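Local coordinates for ADP-ribosylglycohydrolase (Thermus thermophilus, PDB 2YZV), which is an all-helical member of the ADP-ribosylglycohydrolase family and carries two bound magnesium ions, at residues A124-M132 against P218-A226; R162-W173 against P192-L202. All coordinates share one frame; numbering follows the deposited sequence.

Interaction 1 of 2, residues A124-M132 against P218-A226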
loop_
_atom_site.group_PDB
_atom_site.type_symbol
_atom_site.label_atom_id
_atom_site.label_comp_id
_atom_site.label_asym_id
_atom_site.label_seq_id
_atom_site.Cartn_x
_atom_site.Cartn_y
_atom_site.Cartn_z
ATOM N N ALA A 124 16.529 11.803 -1.697
ATOM C CA ALA A 124 15.590 12.560 -2.520
ATOM C C ALA A 124 14.286 11.785 -2.693
ATOM O O ALA A 124 13.277 12.336 -3.139
ATOM C CB ALA A 124 16.205 12.857 -3.888
ATOM N N GLY A 125 14.307 10.508 -2.324
ATOM C CA GLY A 125 13.121 9.682 -2.464
ATOM C C GLY A 125 12.169 9.763 -1.287
ATOM O O GLY A 125 12.265 8.965 -0.353
ATOM N N ALA A 126 11.246 10.723 -1.331
ATOM C CA ALA A 126 10.267 10.894 -0.261
ATOM C C ALA A 126 8.876 10.512 -0.749
ATOM O O ALA A 126 7.885 10.751 -0.057
ATOM C CB ALA A 126 10.263 12.339 0.233
ATOM N N GLY A 127 8.820 9.919 -1.938
ATOM C CA GLY A 127 7.560 9.502 -2.530
ATOM C C GLY A 127 6.875 8.369 -1.792
ATOM O O GLY A 127 7.427 7.806 -0.851
ATOM N N ASN A 128 5.671 8.026 -2.242
ATOM C CA ASN A 128 4.864 6.985 -1.613
ATOM C C ASN A 128 5.098 5.557 -2.089
ATOM O O ASN A 128 4.377 4.651 -1.682
ATOM C CB ASN A 128 3.384 7.313 -1.788
ATOM C CG ASN A 128 3.013 7.537 -3.239
ATOM O OD1 ASN A 128 3.660 7.008 -4.142
ATOM N ND2 ASN A 128 1.962 8.315 -3.474
ATOM N N GLY A 129 6.095 5.349 -2.941
ATOM C CA GLY A 129 6.359 4.009 -3.442
ATOM C C GLY A 129 6.451 2.909 -2.390
ATOM O O GLY A 129 5.903 1.824 -2.583
ATOM N N PRO A 130 7.137 3.149 -1.262
ATOM C CA PRO A 130 7.240 2.103 -0.241
ATOM C C PRO A 130 5.906 1.723 0.384
ATOM O O PRO A 130 5.745 0.613 0.888
ATOM C CB PRO A 130 8.185 2.716 0.797
ATOM C CG PRO A 130 8.988 3.699 0.003
ATOM C CD PRO A 130 7.940 4.323 -0.884
ATOM N N LEU A 131 4.960 2.656 0.365
ATOM C CA LEU A 131 3.651 2.420 0.963
ATOM C C LEU A 131 2.727 1.594 0.087
ATOM O O LEU A 131 1.938 0.798 0.585
ATOM C CB LEU A 131 2.945 3.747 1.246
ATOM C CG LEU A 131 3.687 4.828 2.024
ATOM C CD1 LEU A 131 2.756 6.010 2.228
ATOM C CD2 LEU A 131 4.153 4.279 3.360
ATOM N N MET A 132 2.827 1.799 -1.219
ATOM C CA MET A 132 1.952 1.123 -2.172
ATOM C C MET A 132 2.126 -0.382 -2.287
ATOM O O MET A 132 1.230 -1.071 -2.776
ATOM C CB MET A 132 2.136 1.740 -3.560
ATOM C CG MET A 132 3.516 1.510 -4.140
ATOM S SD MET A 132 3.751 2.253 -5.766
ATOM C CE MET A 132 5.069 1.216 -6.414
ATOM N N PRO A 218 -1.953 13.251 -2.731
ATOM C CA PRO A 218 -0.506 13.499 -2.734
ATOM C C PRO A 218 0.385 12.321 -3.108
ATOM O O PRO A 218 0.031 11.163 -2.885
ATOM C CB PRO A 218 -0.216 13.956 -1.297
ATOM C CG PRO A 218 -1.582 14.203 -0.678
ATOM C CD PRO A 218 -2.455 13.193 -1.349
ATOM N N GLY A 219 1.550 12.647 -3.658
ATOM C CA GLY A 219 2.530 11.640 -4.025
ATOM C C GLY A 219 3.566 11.546 -2.914
ATOM O O GLY A 219 4.294 10.564 -2.805
ATOM N N TYR A 220 3.615 12.582 -2.081
ATOM C CA TYR A 220 4.540 12.669 -0.949
ATOM C C TYR A 220 4.073 11.651 0.096
ATOM O O TYR A 220 2.917 11.672 0.496
ATOM C CB TYR A 220 4.487 14.102 -0.402
ATOM C CG TYR A 220 5.384 14.420 0.769
ATOM C CD1 TYR A 220 6.753 14.158 0.726
ATOM C CD2 TYR A 220 4.870 15.053 1.900
ATOM C CE1 TYR A 220 7.591 14.524 1.777
ATOM C CE2 TYR A 220 5.695 15.424 2.956
ATOM C CZ TYR A 220 7.055 15.158 2.888
ATOM O OH TYR A 220 7.870 15.526 3.930
ATOM N N ALA A 221 4.972 10.769 0.538
ATOM C CA ALA A 221 4.613 9.718 1.498
ATOM C C ALA A 221 3.733 10.130 2.679
ATOM O O ALA A 221 2.694 9.516 2.916
ATOM C CB ALA A 221 5.875 9.010 2.008
ATOM N N PRO A 222 4.137 11.153 3.448
ATOM C CA PRO A 222 3.288 11.545 4.579
ATOM C C PRO A 222 1.888 11.957 4.124
ATOM O O PRO A 222 0.893 11.641 4.782
ATOM C CB PRO A 222 4.055 12.710 5.200
ATOM C CG PRO A 222 5.486 12.368 4.895
ATOM C CD PRO A 222 5.409 11.897 3.461
ATOM N N GLY A 223 1.820 12.665 2.999
ATOM C CA GLY A 223 0.537 13.112 2.480
ATOM C C GLY A 223 -0.321 11.970 1.972
ATOM O O GLY A 223 -1.550 11.997 2.101
ATOM N N THR A 224 0.315 10.961 1.385
ATOM C CA THR A 224 -0.419 9.811 0.872
ATOM C C THR A 224 -1.015 9.052 2.050
ATOM O O THR A 224 -2.177 8.644 2.022
ATOM C CB THR A 224 0.506 8.873 0.084
ATOM O OG1 THR A 224 1.123 9.610 -0.980
ATOM C CG2 THR A 224 -0.282 7.705 -0.495
ATOM N N LEU A 225 -0.206 8.866 3.087
ATOM C CA LEU A 225 -0.670 8.177 4.280
ATOM C C LEU A 225 -1.842 8.945 4.885
ATOM O O LEU A 225 -2.864 8.356 5.242
ATOM C CB LEU A 225 0.469 8.066 5.302
ATOM C CG LEU A 225 0.124 7.368 6.620
ATOM C CD1 LEU A 225 -0.351 5.946 6.353
ATOM C CD2 LEU A 225 1.358 7.361 7.516
ATOM N N ALA A 226 -1.702 10.264 4.980
ATOM C CA ALA A 226 -2.756 11.099 5.555
ATOM C C ALA A 226 -4.059 11.024 4.763
ATOM O O ALA A 226 -5.146 11.043 5.343
ATOM C CB ALA A 226 -2.281 12.548 5.642
#
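Asn128 and Thr224 are turned onto each other by their first torsions: Asn128 CG stands between its own backbone N and carbonyl carbon (chi1 54°), and Thr224 OG1 lies beside its backbone N, opposite the carbonyl carbon. The two side chains cross at about a right angle, and Asn128 ND2 gives a hydrogen bond of 2.9 Å to Thr224 OG1, close to the amide plane. The hydroxyl in turn donates to Pro218 O, 2.7 Å from Thr224 OG1, from above the carbonyl plane. Thr224 thus ties the start of its helix to the preceding loop while accepting from Asn128. The same amide nitrogen also bonds to Asp251, a magnesium ligand, which places Asn128 in the second shell of the metal site, and the two bonds to ND2 probably hold the amide in one orientation.

Beside this pair the backbones make a single bridge between Gly127 and Tyr220. Ala221 N, in the first turn after the N-cap residue Tyr220, donates to Ala126 O over 3.0 Å in a nearly straight bond (167°) lying in the carbonyl plane. Gly127 CA adds a CA-H...O contact of 3.4 Å to Gly219 O. On the outer side, Ala126 CB touches Tyr220 CE1 at 3.8 Å; Pro222 CD covers one face of that ring, and the hydroxyl is bonded to Glu163. Further in, Leu131 presents its CD1 branch to Ala221 CB and Leu225 CB, 4.3 Å from each.

The 124-132 segment is thereby joined to the N-terminal turns of helix 221-234. Helix 252-267 packs against Asn128, Leu131 and Thr224 through Thr254, Val258 and Val255, while helix 162-179 meets Pro130, Leu131, Pro222 and Leu225.

Interaction 2 of 2, residues R162-W173 against P192-L202; sequences REALEATEVLAW and PFRGADLHPAL
A knobs-into-holes contact seats the start of helix 200-209 on helix 162-179: the side chain of Leu202 enters the hole formed by Glu163, Glu166, Ala167 and Val170. The fit is close, with Leu202 CD2 3.2 Å from Glu166 CB. Just ahead of it His199 is the N-cap residue, its ND1 accepting from Ala201 N. The backbone N of His199 points instead across the contact to the syn lone pair of Glu166 OE1, in an almost linear bond of 2.7 Å (177°). Glu163 runs alongside the imidazole, its CB lying over the ring face.

Arg162, extended from CG to NE, lays one face of its guanidinium over the Leu198-His199 peptide. NE makes a salt bridge of 2.8 Å to Glu166 OE2, while NH2 forms a weak hydrogen bond to Asp197 O and a weak, salt-bridged one to Asp197 OD1 (3.3 Å).

At the other end of the contact the chemistry is aromatic. Val170 CG2 sits over the centre of the Phe193 ring, 3.8 Å from its centroid. Phe193 in turn directs an edge at the face of Trp173, the planes 86° apart, and Pro192 CG covers the same indole face, 3.4 Å from Trp173 CE2.

The two oxygens of the buried Glu166 carboxylate therefore have different partners, a backbone N-H for OE1 and the arginine for OE2. These two donors, together with the nearby N-terminus of helix 200-209, would probably favour the charged form of Glu166, whereas the Arg162-Asp197 salt bridge, longer and nearer the surface, is probably weaker than that to Glu166.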
loop_
_atom_site.group_PDB
_atom_site.type_symbol
_atom_site.label_atom_id
_atom_site.label_comp_id
_atom_site.label_asym_id
_atom_site.label_seq_id
_atom_site.Cartn_x
_atom_site.Cartn_y
_atom_site.Cartn_z
ATOM N N ARG A 162 13.830 10.318 5.158
ATOM C CA ARG A 162 13.374 10.017 6.508
ATOM C C ARG A 162 11.864 9.842 6.627
ATOM O O ARG A 162 11.394 8.863 7.209
ATOM C CB ARG A 162 13.808 11.115 7.481
ATOM C CG ARG A 162 13.324 10.869 8.899
ATOM C CD ARG A 162 13.552 12.064 9.806
ATOM N NE ARG A 162 13.159 11.751 11.175
ATOM C CZ ARG A 162 13.132 12.628 12.170
ATOM N NH1 ARG A 162 13.474 13.893 11.958
ATOM N NH2 ARG A 162 12.767 12.236 13.384
ATOM N N GLU A 163 11.107 10.791 6.086
ATOM C CA GLU A 163 9.655 10.725 6.193
ATOM C C GLU A 163 9.030 9.550 5.460
ATOM O O GLU A 163 7.963 9.083 5.850
ATOM C CB GLU A 163 9.005 12.040 5.728
ATOM C CG GLU A 163 9.317 12.454 4.300
ATOM C CD GLU A 163 10.506 13.393 4.207
ATOM O OE1 GLU A 163 11.614 12.998 4.626
ATOM O OE2 GLU A 163 10.330 14.531 3.712
ATOM N N ALA A 164 9.677 9.073 4.400
ATOM C CA ALA A 164 9.145 7.930 3.666
ATOM C C ALA A 164 9.395 6.665 4.478
ATOM O O ALA A 164 8.531 5.794 4.570
ATOM C CB ALA A 164 9.803 7.817 2.298
ATOM N N LEU A 165 10.581 6.564 5.069
ATOM C CA LEU A 165 10.902 5.403 5.885
ATOM C C LEU A 165 9.959 5.335 7.089
ATOM O O LEU A 165 9.410 4.279 7.396
ATOM C CB LEU A 165 12.359 5.473 6.357
ATOM C CG LEU A 165 13.382 5.551 5.220
ATOM C CD1 LEU A 165 14.787 5.447 5.790
ATOM C CD2 LEU A 165 13.143 4.431 4.217
ATOM N N GLU A 166 9.756 6.468 7.757
ATOM C CA GLU A 166 8.883 6.497 8.927
ATOM C C GLU A 166 7.418 6.251 8.564
ATOM O O GLU A 166 6.693 5.602 9.315
ATOM C CB GLU A 166 9.018 7.836 9.655
ATOM C CG GLU A 166 10.417 8.103 10.181
ATOM C CD GLU A 166 10.538 9.456 10.848
ATOM O OE1 GLU A 166 9.769 10.364 10.479
ATOM O OE2 GLU A 166 11.410 9.610 11.730
ATOM N N ALA A 167 6.979 6.775 7.425
ATOM C CA ALA A 167 5.594 6.574 7.003
ATOM C C ALA A 167 5.357 5.086 6.762
ATOM O O ALA A 167 4.272 4.569 7.028
ATOM C CB ALA A 167 5.309 7.364 5.732
ATOM N N THR A 168 6.381 4.403 6.260
ATOM C CA THR A 168 6.278 2.975 5.995
ATOM C C THR A 168 6.149 2.219 7.314
ATOM O O THR A 168 5.371 1.268 7.421
ATOM C CB THR A 168 7.506 2.467 5.209
ATOM O OG1 THR A 168 7.616 3.203 3.983
ATOM C CG2 THR A 168 7.356 0.978 4.886
ATOM N N GLU A 169 6.903 2.646 8.322
ATOM C CA GLU A 169 6.836 2.002 9.629
ATOM C C GLU A 169 5.448 2.189 10.235
ATOM O O GLU A 169 4.893 1.264 10.835
ATOM C CB GLU A 169 7.903 2.576 10.563
ATOM C CG GLU A 169 9.322 2.364 10.059
ATOM C CD GLU A 169 10.364 2.982 10.968
ATOM O OE1 GLU A 169 10.108 4.086 11.496
ATOM O OE2 GLU A 169 11.439 2.373 11.147
ATOM N N VAL A 170 4.888 3.385 10.072
ATOM C CA VAL A 170 3.558 3.673 10.595
ATOM C C VAL A 170 2.524 2.793 9.890
ATOM O O VAL A 170 1.640 2.233 10.536
ATOM C CB VAL A 170 3.189 5.177 10.428
ATOM C CG1 VAL A 170 1.737 5.409 10.827
ATOM C CG2 VAL A 170 4.103 6.035 11.308
ATOM N N LEU A 171 2.635 2.643 8.570
ATOM C CA LEU A 171 1.680 1.800 7.855
ATOM C C LEU A 171 1.854 0.332 8.257
ATOM O O LEU A 171 0.880 -0.408 8.343
ATOM C CB LEU A 171 1.829 1.959 6.335
ATOM C CG LEU A 171 0.798 1.196 5.489
ATOM C CD1 LEU A 171 -0.609 1.671 5.825
ATOM C CD2 LEU A 171 1.081 1.422 4.010
ATOM N N ALA A 172 3.089 -0.087 8.510
ATOM C CA ALA A 172 3.327 -1.467 8.917
ATOM C C ALA A 172 2.593 -1.715 10.233
ATOM O O ALA A 172 1.943 -2.746 10.407
ATOM C CB ALA A 172 4.824 -1.719 9.082
ATOM N N TRP A 173 2.687 -0.757 11.151
ATOM C CA TRP A 173 2.018 -0.878 12.444
ATOM C C TRP A 173 0.505 -0.933 12.236
ATOM O O TRP A 173 -0.179 -1.784 12.803
ATOM C CB TRP A 173 2.366 0.315 13.338
ATOM C CG TRP A 173 1.707 0.249 14.686
ATOM C CD1 TRP A 173 2.142 -0.454 15.774
ATOM C CD2 TRP A 173 0.470 0.863 15.071
ATOM N NE1 TRP A 173 1.252 -0.316 16.814
ATOM C CE2 TRP A 173 0.217 0.486 16.411
ATOM C CE3 TRP A 173 -0.451 1.694 14.417
ATOM C CZ2 TRP A 173 -0.917 0.910 17.109
ATOM C CZ3 TRP A 173 -1.583 2.118 15.113
ATOM C CH2 TRP A 173 -1.803 1.723 16.449
ATOM N N PRO A 192 1.314 4.544 19.725
ATOM C CA PRO A 192 2.769 4.374 19.833
ATOM C C PRO A 192 3.615 5.425 19.113
ATOM O O PRO A 192 4.824 5.518 19.338
ATOM C CB PRO A 192 2.994 2.966 19.286
ATOM C CG PRO A 192 1.885 2.810 18.299
ATOM C CD PRO A 192 0.703 3.396 19.034
ATOM N N PHE A 193 2.985 6.219 18.257
ATOM C CA PHE A 193 3.701 7.245 17.510
ATOM C C PHE A 193 3.487 8.646 18.075
ATOM O O PHE A 193 4.134 9.605 17.644
ATOM C CB PHE A 193 3.281 7.186 16.040
ATOM C CG PHE A 193 3.615 5.885 15.382
ATOM C CD1 PHE A 193 4.931 5.585 15.041
ATOM C CD2 PHE A 193 2.628 4.935 15.151
ATOM C CE1 PHE A 193 5.261 4.350 14.481
ATOM C CE2 PHE A 193 2.945 3.696 14.593
ATOM C CZ PHE A 193 4.262 3.404 14.259
ATOM N N ARG A 194 2.587 8.760 19.047
ATOM C CA ARG A 194 2.309 10.047 19.671
ATOM C C ARG A 194 3.515 10.449 20.516
ATOM O O ARG A 194 3.935 9.710 21.407
ATOM C CB ARG A 194 1.053 9.958 20.548
ATOM C CG ARG A 194 -0.161 9.351 19.844
ATOM C CD ARG A 194 -0.478 10.055 18.529
ATOM N NE ARG A 194 -1.063 11.379 18.722
ATOM C CZ ARG A 194 -2.316 11.594 19.113
ATOM N NH1 ARG A 194 -3.126 10.571 19.356
ATOM N NH2 ARG A 194 -2.761 12.835 19.263
ATOM N N GLY A 195 4.073 11.620 20.219
ATOM C CA GLY A 195 5.230 12.097 20.954
ATOM C C GLY A 195 6.538 11.505 20.463
ATOM O O GLY A 195 7.604 11.817 20.995
ATOM N N ALA A 196 6.466 10.650 19.446
ATOM C CA ALA A 196 7.665 10.021 18.899
ATOM C C ALA A 196 8.470 11.011 18.065
ATOM O O ALA A 196 7.920 11.968 17.519
ATOM C CB ALA A 196 7.282 8.812 18.048
ATOM N N ASP A 197 9.776 10.779 17.973
ATOM C CA ASP A 197 10.651 11.649 17.199
ATOM C C ASP A 197 10.539 11.314 15.717
ATOM O O ASP A 197 11.302 10.504 15.183
ATOM C CB ASP A 197 12.100 11.501 17.671
ATOM C CG ASP A 197 13.069 12.324 16.844
ATOM O OD1 ASP A 197 12.724 13.469 16.489
ATOM O OD2 ASP A 197 14.178 11.828 16.558
ATOM N N LEU A 198 9.567 11.941 15.064
ATOM C CA LEU A 198 9.322 11.723 13.646
ATOM C C LEU A 198 9.526 13.012 12.863
ATOM O O LEU A 198 9.558 14.105 13.432
ATOM C CB LEU A 198 7.885 11.239 13.429
ATOM C CG LEU A 198 7.436 9.978 14.173
ATOM C CD1 LEU A 198 5.937 9.757 13.976
ATOM C CD2 LEU A 198 8.228 8.791 13.663
ATOM N N HIS A 199 9.669 12.874 11.552
ATOM C CA HIS A 199 9.825 14.032 10.684
ATOM C C HIS A 199 8.602 14.918 10.950
ATOM O O HIS A 199 7.485 14.422 11.082
ATOM C CB HIS A 199 9.866 13.564 9.228
ATOM C CG HIS A 199 10.030 14.668 8.236
ATOM N ND1 HIS A 199 9.004 15.522 7.895
ATOM C CD2 HIS A 199 11.098 15.046 7.493
ATOM C CE1 HIS A 199 9.431 16.378 6.983
ATOM N NE2 HIS A 199 10.698 16.110 6.722
ATOM N N PRO A 200 8.800 16.241 11.048
ATOM C CA PRO A 200 7.700 17.175 11.310
ATOM C C PRO A 200 6.428 16.963 10.491
ATOM O O PRO A 200 5.321 17.095 11.016
ATOM C CB PRO A 200 8.335 18.539 11.039
ATOM C CG PRO A 200 9.739 18.331 11.467
ATOM C CD PRO A 200 10.076 16.964 10.904
ATOM N N ALA A 201 6.582 16.645 9.209
ATOM C CA ALA A 201 5.425 16.436 8.343
ATOM C C ALA A 201 4.632 15.212 8.780
ATOM O O ALA A 201 3.398 15.230 8.802
ATOM C CB ALA A 201 5.874 16.277 6.894
ATOM N N LEU A 202 5.342 14.146 9.132
ATOM C CA LEU A 202 4.682 12.924 9.562
ATOM C C LEU A 202 4.105 13.126 10.957
ATOM O O LEU A 202 3.050 12.590 11.286
ATOM C CB LEU A 202 5.672 11.756 9.554
ATOM C CG LEU A 202 5.068 10.373 9.794
ATOM C CD1 LEU A 202 3.966 10.103 8.785
ATOM C CD2 LEU A 202 6.155 9.324 9.692
#

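Interactions 1 and 2 adjoin, their centres 12 Å apart, and both lean on helix 162-179, which supplies one segment of interaction 2 and is a neighbour of interaction 1. Each also involves the N-terminus of a helix, 221-234 in one and 200-209 in the other, helices that follow each other in the chain. Interaction 1 lies deeper, near the magnesium site, and relies mainly on neutral amide, hydroxyl and backbone bonds. Interaction 2, farther from the centre of the chain, buries nearly twice as much surface and combines a charged network with aromatic packing. They meet at Tyr220 of interaction 1, whose OH packs 3.5 Å from CE1 of His199 in interaction 2.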